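Local coordinates for protein TbpB (Actinobacillus pleuropneumoniae, PDB 3HOL) that probably binds host transferrin at the bacterial cell surface, as the lipoprotein component of a transferrin receptor used to acquire iron, at residues 26-31 against 292-297; 204-209 against 233-238; 468-473 against 488-493. All coordinates share one frame; numbering follows the deposited sequence.

Contact 1: 26-31 against 292-297; sequences PALGYV and NNFGDA
Pro26 lies over one face of the Phe294 ring, bringing the N-terminal lobe of TbpB against a loop of the C-lobe handle domain. That loop, between strands 287-290 and 299-302, projects Phe294 at the chain leading into strand 29-33, so the contact belongs to the interface between lobes and is made of two loops rather than a shared sheet. The tight part is the ring and the backbone beside it. Pro26 CB sits 4.0 Å from the ring centroid and 27° off the ring normal, a CH-pi contact, while its CG reaches over CD2. Phe294 CG is anti to its own carbonyl carbon (chi1 -54°), and the ring extends along the backbone of residues 26-28 until Phe294 CZ comes 3.6 Å from Ala27 C. The N of Ala27 lies over the same face as the proline, toward the rim.

Farther along, the fit is slacker. The side chains of Leu28 and Phe294 cross at about a right angle, and Leu28 CD2 lies 4.1 Å from Phe294 CZ; Leu28 CD1 touches the amide nitrogen ND2 of Asn292 at 3.8 Å, at the partly exposed margin. Pro110 also touches Leu28, Asn292 and Phe294. No hydrogen bond spans the two segments, although Pro26 O receives one from Lys306 NZ of the handle. Behind Phe294 the loop is braced internally by an Asx turn, in which Asn293 OD1 accepts from Gly295 N at 2.8 Å; the other end of the same amide, ND2, donates almost straight (169°) to Asp296 O.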
loop_
_atom_site.group_PDB
_atom_site.type_symbol
_atom_site.label_atom_id
_atom_site.label_comp_id
_atom_site.label_asym_id
_atom_site.label_seq_id
_atom_site.Cartn_x
_atom_site.Cartn_y
_atom_site.Cartn_z
ATOM N N PRO A 26 -2.764 -2.992 7.144
ATOM C CA PRO A 26 -1.522 -2.757 6.431
ATOM C C PRO A 26 -0.918 -1.422 6.838
ATOM O O PRO A 26 -1.650 -0.486 7.193
ATOM C CB PRO A 26 -1.969 -2.752 4.953
ATOM C CG PRO A 26 -3.374 -2.223 5.031
ATOM C CD PRO A 26 -3.917 -2.969 6.238
ATOM N N ALA A 27 0.412 -1.329 6.835
ATOM C CA ALA A 27 1.076 -0.034 7.061
ATOM C C ALA A 27 2.463 -0.070 6.436
ATOM O O ALA A 27 2.924 -1.157 6.131
ATOM C CB ALA A 27 1.219 0.206 8.553
ATOM N N LEU A 28 3.148 1.074 6.274
ATOM C CA LEU A 28 4.512 0.998 5.752
ATOM C C LEU A 28 5.346 0.131 6.679
ATOM O O LEU A 28 6.250 -0.585 6.230
ATOM C CB LEU A 28 5.155 2.382 5.530
ATOM C CG LEU A 28 4.520 3.218 4.405
ATOM C CD1 LEU A 28 5.302 4.531 4.219
ATOM C CD2 LEU A 28 4.486 2.435 3.086
ATOM N N GLY A 29 5.069 0.229 7.978
ATOM C CA GLY A 29 5.860 -0.509 8.964
ATOM C C GLY A 29 5.253 -0.439 10.355
ATOM O O GLY A 29 4.225 0.230 10.558
ATOM N N TYR A 30 5.862 -1.185 11.284
ATOM C CA TYR A 30 5.448 -1.174 12.684
ATOM C C TYR A 30 6.656 -1.249 13.600
ATOM O O TYR A 30 7.665 -1.888 13.247
ATOM C CB TYR A 30 4.573 -2.392 12.977
ATOM C CG TYR A 30 3.164 -2.265 12.409
ATOM C CD1 TYR A 30 2.199 -1.501 13.063
ATOM C CD2 TYR A 30 2.814 -2.887 11.197
ATOM C CE1 TYR A 30 0.898 -1.370 12.565
ATOM C CE2 TYR A 30 1.487 -2.767 10.690
ATOM C CZ TYR A 30 0.563 -1.998 11.364
ATOM O OH TYR A 30 -0.724 -1.882 10.879
ATOM N N VAL A 31 6.498 -0.737 14.823
ATOM C CA VAL A 31 7.594 -0.777 15.808
ATOM C C VAL A 31 7.031 -0.999 17.214
ATOM O O VAL A 31 5.965 -0.493 17.534
ATOM C CB VAL A 31 8.466 0.527 15.751
ATOM C CG1 VAL A 31 7.610 1.767 15.888
ATOM C CG2 VAL A 31 9.619 0.508 16.828
ATOM N N ASN A 292 1.220 5.929 -2.039
ATOM C CA ASN A 292 1.247 4.646 -1.335
ATOM C C ASN A 292 -0.151 4.020 -1.241
ATOM O O ASN A 292 -1.115 4.652 -0.767
ATOM C CB ASN A 292 1.843 4.825 0.062
ATOM C CG ASN A 292 3.295 5.197 0.007
ATOM O OD1 ASN A 292 4.032 4.766 -0.901
ATOM N ND2 ASN A 292 3.746 5.953 0.998
ATOM N N ASN A 293 -0.276 2.775 -1.673
ATOM C CA ASN A 293 -1.588 2.122 -1.588
ATOM C C ASN A 293 -1.403 0.622 -1.367
ATOM O O ASN A 293 -0.461 0.030 -1.932
ATOM C CB ASN A 293 -2.376 2.359 -2.882
ATOM C CG ASN A 293 -3.817 1.897 -2.759
ATOM O OD1 ASN A 293 -4.094 0.743 -3.060
ATOM N ND2 ASN A 293 -4.700 2.746 -2.221
ATOM N N PHE A 294 -2.266 0.007 -0.545
ATOM C CA PHE A 294 -2.078 -1.403 -0.241
ATOM C C PHE A 294 -3.073 -2.322 -0.943
ATOM O O PHE A 294 -3.055 -3.526 -0.748
ATOM C CB PHE A 294 -2.071 -1.618 1.273
ATOM C CG PHE A 294 -1.079 -0.767 1.994
ATOM C CD1 PHE A 294 0.280 -1.007 1.848
ATOM C CD2 PHE A 294 -1.515 0.255 2.847
ATOM C CE1 PHE A 294 1.224 -0.231 2.550
ATOM C CE2 PHE A 294 -0.604 1.043 3.551
ATOM C CZ PHE A 294 0.783 0.809 3.389
ATOM N N GLY A 295 -3.892 -1.769 -1.822
ATOM C CA GLY A 295 -4.892 -2.586 -2.521
ATOM C C GLY A 295 -6.341 -2.210 -2.216
ATOM O O GLY A 295 -7.255 -2.859 -2.676
ATOM N N ASP A 296 -6.546 -1.150 -1.449
ATOM C CA ASP A 296 -7.897 -0.620 -1.222
ATOM C C ASP A 296 -7.949 0.779 -1.869
ATOM O O ASP A 296 -7.350 1.739 -1.361
ATOM C CB ASP A 296 -8.218 -0.572 0.273
ATOM C CG ASP A 296 -9.706 -0.299 0.538
ATOM O OD1 ASP A 296 -10.369 0.265 -0.348
ATOM O OD2 ASP A 296 -10.209 -0.647 1.617
ATOM N N ALA A 297 -8.658 0.887 -3.004
ATOM C CA ALA A 297 -8.734 2.150 -3.749
ATOM C C ALA A 297 -9.532 3.179 -2.939
ATOM O O ALA A 297 -9.463 4.389 -3.225
ATOM C CB ALA A 297 -9.382 1.927 -5.118
#

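Contact 2: 204-209 against 233-238; sequences GNRFTG and SLEGGF
Phe207 lays its ring over the backbone of Gly236, with Gly236 CA 3.8 Å from the ring centroid in a CH-pi contact. Its CG stands in the crowded position between backbone N and carbonyl carbon (chi1 44°), which swings the ring across the neighbouring strand instead of straight off the sheet; Gly236 C lies 3.4 Å above the Phe207 ring plane, toward its rim. Leu234 CD2 meets the ring edge at Phe207 CD1, 3.8 Å away. At the other end the edge of Phe207 points at the face of Phe238, with planes at 64° and centroids 5.2 Å apart.

The two strands are antiparallel neighbours in the N-lobe beta barrel, where Phe207 and Gly236 form a hydrogen-bonded pair and Arg206 and Gly237 a non-hydrogen-bonded one. On the sheet face of Arg206 and Glu235, the arginine chain bends at chi2 and chi3 and folds back over Gly236 and Gly237. Its guanidinium grips the carboxylate side-on: in a salt bridge, Arg206 NE donates to Glu235 OE2 and Arg206 NH2 to Glu235 OE1, each at 2.9 Å, with the two planes only 25° apart. Tyr239 OH pairs with Arg206 NH1, which also donates to a water 3.0 Å away that lies close to Phe238 O. Asn205 ND2 bonds outside the pair to Ala111 O and Asn293 O, while Asn205 O receives Phe238 N at 2.8 Å.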
loop_
_atom_site.group_PDB
_atom_site.type_symbol
_atom_site.label_atom_id
_atom_site.label_comp_id
_atom_site.label_asym_id
_atom_site.label_seq_id
_atom_site.Cartn_x
_atom_site.Cartn_y
_atom_site.Cartn_z
ATOM N N GLY A 204 -4.101 -7.829 -2.369
ATOM C CA GLY A 204 -3.438 -6.572 -2.766
ATOM C C GLY A 204 -1.950 -6.815 -2.747
ATOM O O GLY A 204 -1.493 -7.823 -3.272
ATOM N N ASN A 205 -1.183 -5.919 -2.118
ATOM C CA ASN A 205 0.263 -6.159 -2.002
ATOM C C ASN A 205 0.631 -6.631 -0.596
ATOM O O ASN A 205 1.786 -6.524 -0.187
ATOM C CB ASN A 205 1.115 -4.950 -2.456
ATOM C CG ASN A 205 0.730 -3.666 -1.752
ATOM O OD1 ASN A 205 0.381 -3.693 -0.578
ATOM N ND2 ASN A 205 0.743 -2.540 -2.477
ATOM N N ARG A 206 -0.353 -7.166 0.138
ATOM C CA ARG A 206 -0.100 -7.619 1.512
ATOM C C ARG A 206 -0.307 -9.126 1.635
ATOM O O ARG A 206 -0.885 -9.770 0.746
ATOM C CB ARG A 206 -1.007 -6.872 2.526
ATOM C CG ARG A 206 -0.986 -5.345 2.415
ATOM C CD ARG A 206 0.391 -4.779 2.674
ATOM N NE ARG A 206 0.734 -4.813 4.087
ATOM C CZ ARG A 206 1.750 -4.133 4.618
ATOM N NH1 ARG A 206 2.518 -3.375 3.846
ATOM N NH2 ARG A 206 2.013 -4.209 5.928
ATOM N N PHE A 207 0.237 -9.710 2.700
ATOM C CA PHE A 207 -0.073 -11.095 3.001
ATOM C C PHE A 207 -0.520 -11.193 4.454
ATOM O O PHE A 207 -0.027 -10.437 5.321
ATOM C CB PHE A 207 1.100 -12.042 2.667
ATOM C CG PHE A 207 2.432 -11.519 3.112
ATOM C CD1 PHE A 207 2.905 -11.783 4.382
ATOM C CD2 PHE A 207 3.182 -10.668 2.284
ATOM C CE1 PHE A 207 4.142 -11.243 4.826
ATOM C CE2 PHE A 207 4.393 -10.160 2.700
ATOM C CZ PHE A 207 4.878 -10.458 3.997
ATOM N N THR A 208 -1.467 -12.117 4.718
ATOM C CA THR A 208 -1.946 -12.385 6.085
ATOM C C THR A 208 -2.004 -13.874 6.353
ATOM O O THR A 208 -2.354 -14.696 5.456
ATOM C CB THR A 208 -3.373 -11.812 6.322
ATOM O OG1 THR A 208 -4.248 -12.323 5.320
ATOM C CG2 THR A 208 -3.387 -10.296 6.194
ATOM N N GLY A 209 -1.676 -14.266 7.581
ATOM C CA GLY A 209 -1.651 -15.682 7.868
ATOM C C GLY A 209 -1.225 -16.007 9.279
ATOM O O GLY A 209 -1.592 -15.284 10.212
ATOM N N SER A 233 -1.483 -13.845 13.771
ATOM C CA SER A 233 -1.429 -12.425 13.388
ATOM C C SER A 233 -0.185 -12.103 12.559
ATOM O O SER A 233 0.492 -11.080 12.765
ATOM C CB SER A 233 -1.506 -11.518 14.628
ATOM O OG SER A 233 -0.393 -11.771 15.504
ATOM N N LEU A 234 0.132 -12.983 11.620
ATOM C CA LEU A 234 1.219 -12.686 10.691
ATOM C C LEU A 234 0.669 -11.762 9.614
ATOM O O LEU A 234 -0.336 -12.085 8.967
ATOM C CB LEU A 234 1.762 -13.972 10.045
ATOM C CG LEU A 234 3.055 -13.753 9.222
ATOM C CD1 LEU A 234 4.001 -14.968 9.352
ATOM C CD2 LEU A 234 2.736 -13.509 7.779
ATOM N N GLU A 235 1.331 -10.635 9.388
ATOM C CA GLU A 235 0.887 -9.689 8.347
ATOM C C GLU A 235 2.100 -8.982 7.856
ATOM O O GLU A 235 2.960 -8.522 8.677
ATOM C CB GLU A 235 -0.140 -8.657 8.889
ATOM C CG GLU A 235 -0.998 -7.875 7.817
ATOM C CD GLU A 235 -0.299 -6.699 7.100
ATOM O OE1 GLU A 235 0.786 -6.214 7.548
ATOM O OE2 GLU A 235 -0.864 -6.217 6.068
ATOM N N GLY A 236 2.190 -8.854 6.528
ATOM C CA GLY A 236 3.289 -8.060 5.959
ATOM C C GLY A 236 2.962 -7.598 4.565
ATOM O O GLY A 236 1.829 -7.704 4.162
ATOM N N GLY A 237 3.962 -7.084 3.846
ATOM C CA GLY A 237 3.730 -6.561 2.516
ATOM C C GLY A 237 4.889 -6.836 1.579
ATOM O O GLY A 237 6.019 -7.144 2.031
ATOM N N PHE A 238 4.580 -6.748 0.285
ATOM C CA PHE A 238 5.579 -6.706 -0.751
ATOM C C PHE A 238 5.883 -5.281 -1.057
ATOM O O PHE A 238 4.988 -4.467 -1.160
ATOM C CB PHE A 238 5.059 -7.419 -2.000
ATOM C CG PHE A 238 4.831 -8.891 -1.775
ATOM C CD1 PHE A 238 5.936 -9.767 -1.698
ATOM C CD2 PHE A 238 3.539 -9.391 -1.614
ATOM C CE1 PHE A 238 5.754 -11.130 -1.503
ATOM C CE2 PHE A 238 3.338 -10.770 -1.386
ATOM C CZ PHE A 238 4.478 -11.641 -1.347
HETATM O O HOH W 1 2.965 -3.537 0.839
#

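Contact 3: 468-473 against 488-493; sequences NDVAVS and FHHKSE
Val470 pushes both methyls toward the opposite strand: Val470 CG1 comes 3.6 Å from His489 O and also touches His490 CB, which lies 4.0 Å from Val470 CG2. With CG1 anti to the backbone N (chi1 179°), the branch faces the gap between strands 470-477 and 483-492, an antiparallel hairpin of the C-lobe barrel. At Ala471 the strands stand too far apart for direct bonding, Ala471 O being 4.3 Å from His489 N, and water takes over. One water accepts from His489 N at 2.8 Å and lies very close to Ala471 O, so that its bond there is doubtful in detail; a second accepts from Ala471 N and reaches His489 O through a weak bond. Next comes Val472, whose side chain runs alongside that of Phe488 and points the same way, Val472 CG2 meeting Phe488 CB at 3.8 Å and both valine methyls touching Phe488 CD2. The strands are separated at Ala471, whereas Ser473 is already in backbone hydrogen bonding with Gln487. On the outer flanks both strands remain bonded to the sheet: Val470 and Val472 pair with strand 441-447, Phe488 and His490 with strand 495-508. Phe488 packs on Val497 and Ala499 of that last strand and meets Phe431 of strand 431-438 edge-to-face.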
loop_
_atom_site.group_PDB
_atom_site.type_symbol
_atom_site.label_atom_id
_atom_site.label_comp_id
_atom_site.label_asym_id
_atom_site.label_seq_id
_atom_site.Cartn_x
_atom_site.Cartn_y
_atom_site.Cartn_z
ATOM N N ASN A 468 -2.413 16.517 -29.542
ATOM C CA ASN A 468 -2.262 15.242 -30.240
ATOM C C ASN A 468 -1.265 14.305 -29.559
ATOM O O ASN A 468 -0.313 14.780 -28.928
ATOM C CB ASN A 468 -1.808 15.469 -31.682
ATOM C CG ASN A 468 -2.852 16.130 -32.498
ATOM O OD1 ASN A 468 -3.643 15.460 -33.187
ATOM N ND2 ASN A 468 -2.921 17.467 -32.392
ATOM N N ASP A 469 -1.479 12.993 -29.699
ATOM C CA ASP A 469 -0.511 11.979 -29.246
ATOM C C ASP A 469 -0.142 12.084 -27.738
ATOM O O ASP A 469 0.999 11.759 -27.329
ATOM C CB ASP A 469 0.758 11.983 -30.152
ATOM C CG ASP A 469 0.772 10.841 -31.217
ATOM O OD1 ASP A 469 -0.134 9.972 -31.229
ATOM O OD2 ASP A 469 1.731 10.788 -32.039
ATOM N N VAL A 470 -1.100 12.528 -26.914
ATOM C CA VAL A 470 -0.936 12.543 -25.442
ATOM C C VAL A 470 -1.139 11.144 -24.886
ATOM O O VAL A 470 -2.164 10.518 -25.134
ATOM C CB VAL A 470 -1.910 13.515 -24.778
ATOM C CG1 VAL A 470 -1.761 13.520 -23.260
ATOM C CG2 VAL A 470 -1.672 14.912 -25.346
ATOM N N ALA A 471 -0.147 10.656 -24.142
ATOM C CA ALA A 471 -0.192 9.302 -23.603
ATOM C C ALA A 471 -1.376 9.178 -22.643
ATOM O O ALA A 471 -1.607 10.041 -21.801
ATOM C CB ALA A 471 1.129 8.943 -22.906
ATOM N N VAL A 472 -2.144 8.109 -22.819
ATOM C CA VAL A 472 -3.214 7.792 -21.888
ATOM C C VAL A 472 -2.953 6.390 -21.440
ATOM O O VAL A 472 -2.610 5.536 -22.257
ATOM C CB VAL A 472 -4.625 7.787 -22.560
ATOM C CG1 VAL A 472 -5.737 7.611 -21.487
ATOM C CG2 VAL A 472 -4.845 9.038 -23.325
ATOM N N SER A 473 -3.156 6.123 -20.160
ATOM C CA SER A 473 -3.084 4.743 -19.696
ATOM C C SER A 473 -4.081 4.533 -18.550
ATOM O O SER A 473 -4.469 5.490 -17.878
ATOM C CB SER A 473 -1.666 4.402 -19.286
ATOM O OG SER A 473 -1.358 5.091 -18.100
ATOM N N PHE A 488 -4.352 10.955 -18.102
ATOM C CA PHE A 488 -3.395 11.453 -19.058
ATOM C C PHE A 488 -2.988 12.832 -18.605
ATOM O O PHE A 488 -3.749 13.514 -17.919
ATOM C CB PHE A 488 -3.942 11.444 -20.495
ATOM C CG PHE A 488 -5.310 12.140 -20.693
ATOM C CD1 PHE A 488 -5.381 13.490 -21.085
ATOM C CD2 PHE A 488 -6.507 11.412 -20.599
ATOM C CE1 PHE A 488 -6.636 14.120 -21.335
ATOM C CE2 PHE A 488 -7.778 12.031 -20.833
ATOM C CZ PHE A 488 -7.841 13.375 -21.194
ATOM N N HIS A 489 -1.763 13.217 -18.960
ATOM C CA HIS A 489 -1.311 14.573 -18.697
ATOM C C HIS A 489 -0.261 14.993 -19.724
ATOM O O HIS A 489 0.381 14.161 -20.387
ATOM C CB HIS A 489 -0.788 14.713 -17.275
ATOM C CG HIS A 489 0.387 13.836 -16.987
ATOM N ND1 HIS A 489 0.263 12.483 -16.748
ATOM C CD2 HIS A 489 1.712 14.115 -16.928
ATOM C CE1 HIS A 489 1.463 11.966 -16.539
ATOM N NE2 HIS A 489 2.359 12.935 -16.646
ATOM N N HIS A 490 -0.122 16.292 -19.896
ATOM C CA HIS A 490 0.790 16.813 -20.891
ATOM C C HIS A 490 1.054 18.268 -20.566
ATOM O O HIS A 490 0.209 18.950 -19.959
ATOM C CB HIS A 490 0.212 16.662 -22.293
ATOM C CG HIS A 490 1.152 17.093 -23.365
ATOM N ND1 HIS A 490 2.230 16.326 -23.761
ATOM C CD2 HIS A 490 1.211 18.234 -24.088
ATOM C CE1 HIS A 490 2.899 16.970 -24.699
ATOM N NE2 HIS A 490 2.302 18.127 -24.915
ATOM N N LYS A 491 2.248 18.733 -20.924
ATOM C CA LYS A 491 2.622 20.120 -20.674
ATOM C C LYS A 491 3.552 20.581 -21.781
ATOM O O LYS A 491 4.525 19.895 -22.121
ATOM C CB LYS A 491 3.286 20.228 -19.298
ATOM C CG LYS A 491 3.871 21.592 -18.969
ATOM C CD LYS A 491 4.628 21.521 -17.660
ATOM C CE LYS A 491 5.464 22.761 -17.411
ATOM N NZ LYS A 491 5.880 22.780 -15.966
ATOM N N SER A 492 3.216 21.712 -22.390
ATOM C CA SER A 492 4.107 22.385 -23.351
ATOM C C SER A 492 3.642 23.818 -23.512
ATOM O O SER A 492 2.706 24.249 -22.842
ATOM C CB SER A 492 4.172 21.670 -24.715
ATOM O OG SER A 492 3.067 22.010 -25.553
ATOM N N GLU A 493 4.312 24.543 -24.406
ATOM C CA GLU A 493 3.969 25.935 -24.723
ATOM C C GLU A 493 2.557 26.042 -25.373
ATOM O O GLU A 493 1.834 27.013 -25.164
ATOM C CB GLU A 493 5.083 26.513 -25.610
ATOM C CG GLU A 493 4.855 27.906 -26.110
ATOM C CD GLU A 493 5.242 28.069 -27.584
ATOM O OE1 GLU A 493 4.946 29.159 -28.147
ATOM O OE2 GLU A 493 5.816 27.111 -28.179
HETATM O O HOH W 2 -0.214 11.175 -20.035
HETATM O O HOH W 3 2.001 12.745 -23.034
#

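Overall arrangement
From the N terminus, the chain reaches residues 26-31 at the start of the N lobe and meets 292-297 only after 260 further residues, so contact 1 closes a long loop that includes the whole N-lobe barrel. Contact 2 is nested inside it as a short local closure between strands 206-213 and 231-239. The two touch, their centres about 10 Å apart: they meet at Asn205 and Arg206, bringing barrel, N-terminal segment and C-lobe handle together. Contact 3 follows in series within the C-lobe barrel, where it closes a short hairpin between strands 470-477 and 483-492. Its centre lies about 31 Å from that of contact 1 and 37 Å from that of contact 2, without touching either.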